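Local coordinates for protein phosphoribosylaminoimidazole carboxylase, ATPase subunit (Thermus thermophilus, PDB 3AW8) that probably catalyses the ATP-dependent carboxylation of 5-aminoimidazole ribonucleotide with bicarbonate to N5-carboxyaminoimidazole ribonucleotide in purine biosynthesis, at residues G206-S211 with M302-G307. Numbering follows the deposited sequence.
Sequences GILRLS and MVNLIG
With CG anti to the carbonyl carbon and beside the backbone N (chi1 -86°), N304 brings its carboxamide up to L208, where ND2 donates to the L208 O at 2.7 Å. The nitrogen stands above that carbonyl's plane, and ND2 also bonds to OD1 of N265. An asparagine suits this place because its short amide can serve a neighbouring main chain and a loop together. A leucine here would probably leave the L208 carbonyl without this donor and N265 OD1 without its mate. Next along, the N304 backbone N bonds to the R209 O (3.1 Å), and a water donates to both R209 O and N304 O, bridging the strands where they begin to part. Regular antiparallel pairing holds at S211 and M302, a hydrogen-bonded pair with two bonds of 2.8 Å, S211 N to M302 O and M302 N to S211 O. Beside it L210 and V303 form a non-hydrogen-bonded pair, L210 CD1 against V303 CG1 on the other sheet face. M302, bent at chi2 and chi3, carries its flexible thioether back so that CE meets L208 CD2 at 3.6 Å and also lies near S211 OG, which bonds to N201 ND2. At the far end I306 sets CD1 against I207 CG2 (3.7 Å), two branched chains meeting obliquely where the backbones have drawn apart, while R209 NH1 rests on I306 CG1 and makes a salt bridge to E362 OE1; R209 NE bonds to W204 O. Backbone bonds from both R209 and L210 to R202 mark a classic beta bulge. The contact thus joins neighbouring strands 207-213 and 299-306 of a large antiparallel sheet, linking the ATP-grasp part to the C-terminal part, with strand 193-204 flanking the first and strand 335-343 the second.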
loop_
_atom_site.group_PDB
_atom_site.type_symbol
_atom_site.label_atom_id
_atom_site.label_comp_id
_atom_site.label_asym_id
_atom_site.label_seq_id
_atom_site.Cartn_x
_atom_site.Cartn_y
_atom_site.Cartn_z
ATOM N N GLY A 206 12.930 -25.201 8.753
ATOM C CA GLY A 206 11.746 -25.512 7.985
ATOM C C GLY A 206 10.854 -24.305 7.759
ATOM O O GLY A 206 9.676 -24.464 7.408
ATOM N N ILE A 207 11.396 -23.100 7.957
ATOM C CA ILE A 207 10.619 -21.875 7.763
ATOM C C ILE A 207 11.378 -20.886 6.893
ATOM O O ILE A 207 12.569 -20.670 7.108
ATOM C CB ILE A 207 10.332 -21.165 9.099
ATOM C CG1 ILE A 207 9.826 -22.166 10.139
ATOM C CG2 ILE A 207 9.312 -20.065 8.882
ATOM C CD1 ILE A 207 9.572 -21.547 11.509
ATOM N N LEU A 208 10.702 -20.286 5.916
ATOM C CA LEU A 208 11.344 -19.293 5.060
ATOM C C LEU A 208 11.823 -18.162 5.974
ATOM O O LEU A 208 11.044 -17.616 6.764
ATOM C CB LEU A 208 10.355 -18.720 4.035
ATOM C CG LEU A 208 10.896 -17.542 3.212
ATOM C CD1 LEU A 208 11.987 -18.051 2.301
ATOM C CD2 LEU A 208 9.794 -16.894 2.394
ATOM N N ARG A 209 13.104 -17.815 5.868
ATOM C CA ARG A 209 13.674 -16.762 6.700
ATOM C C ARG A 209 14.036 -15.522 5.914
ATOM O O ARG A 209 13.861 -14.414 6.403
ATOM C CB ARG A 209 14.924 -17.269 7.411
ATOM C CG ARG A 209 14.690 -18.487 8.261
ATOM C CD ARG A 209 13.824 -18.186 9.472
ATOM N NE ARG A 209 13.572 -19.408 10.230
ATOM C CZ ARG A 209 13.138 -19.436 11.485
ATOM N NH1 ARG A 209 12.904 -18.304 12.140
ATOM N NH2 ARG A 209 12.946 -20.598 12.091
ATOM N N LEU A 210 14.523 -15.704 4.693
ATOM C CA LEU A 210 14.935 -14.565 3.895
ATOM C C LEU A 210 14.742 -14.775 2.404
ATOM O O LEU A 210 14.961 -15.873 1.890
ATOM C CB LEU A 210 16.416 -14.275 4.161
ATOM C CG LEU A 210 17.028 -13.083 3.425
ATOM C CD1 LEU A 210 16.827 -11.827 4.266
ATOM C CD2 LEU A 210 18.513 -13.325 3.180
ATOM N N SER A 211 14.352 -13.711 1.709
ATOM C CA SER A 211 14.155 -13.763 0.264
ATOM C C SER A 211 14.925 -12.630 -0.418
ATOM O O SER A 211 14.785 -11.459 -0.049
ATOM C CB SER A 211 12.663 -13.665 -0.092
ATOM O OG SER A 211 12.000 -14.908 0.072
ATOM N N MET A 302 13.677 -9.677 1.731
ATOM C CA MET A 302 12.467 -9.935 2.494
ATOM C C MET A 302 12.847 -10.758 3.720
ATOM O O MET A 302 13.294 -11.896 3.581
ATOM C CB MET A 302 11.489 -10.713 1.593
ATOM C CG MET A 302 10.020 -10.749 2.017
ATOM S SD MET A 302 9.666 -11.746 3.471
ATOM C CE MET A 302 10.304 -13.364 2.943
ATOM N N VAL A 303 12.706 -10.200 4.917
ATOM C CA VAL A 303 13.037 -10.994 6.096
ATOM C C VAL A 303 11.780 -11.251 6.926
ATOM O O VAL A 303 11.110 -10.322 7.370
ATOM C CB VAL A 303 14.182 -10.339 6.988
ATOM C CG1 VAL A 303 15.180 -9.611 6.115
ATOM C CG2 VAL A 303 13.611 -9.401 8.033
ATOM N N ASN A 304 11.445 -12.523 7.106
ATOM C CA ASN A 304 10.275 -12.890 7.886
ATOM C C ASN A 304 10.463 -12.618 9.364
ATOM O O ASN A 304 11.578 -12.673 9.882
ATOM C CB ASN A 304 9.942 -14.375 7.721
ATOM C CG ASN A 304 9.065 -14.651 6.518
ATOM O OD1 ASN A 304 8.425 -13.746 5.979
ATOM N ND2 ASN A 304 9.018 -15.908 6.100
ATOM N N LEU A 305 9.352 -12.323 10.029
ATOM C CA LEU A 305 9.318 -12.079 11.465
ATOM C C LEU A 305 8.616 -13.309 12.042
ATOM O O LEU A 305 7.394 -13.435 11.959
ATOM C CB LEU A 305 8.523 -10.804 11.768
ATOM C CG LEU A 305 9.263 -9.477 12.017
ATOM C CD1 LEU A 305 10.720 -9.539 11.576
ATOM C CD2 LEU A 305 8.528 -8.368 11.300
ATOM N N ILE A 306 9.401 -14.226 12.600
ATOM C CA ILE A 306 8.873 -15.463 13.164
ATOM C C ILE A 306 8.855 -15.455 14.689
ATOM O O ILE A 306 9.861 -15.170 15.326
ATOM C CB ILE A 306 9.710 -16.683 12.696
ATOM C CG1 ILE A 306 9.860 -16.670 11.172
ATOM C CG2 ILE A 306 9.055 -17.983 13.153
ATOM C CD1 ILE A 306 8.548 -16.782 10.426
ATOM N N GLY A 307 7.696 -15.771 15.255
ATOM C CA GLY A 307 7.515 -15.842 16.694
ATOM C C GLY A 307 8.075 -14.771 17.618
ATOM O O GLY A 307 8.258 -15.030 18.806
HETATM O O HOH W 1 13.669 -14.205 9.108
#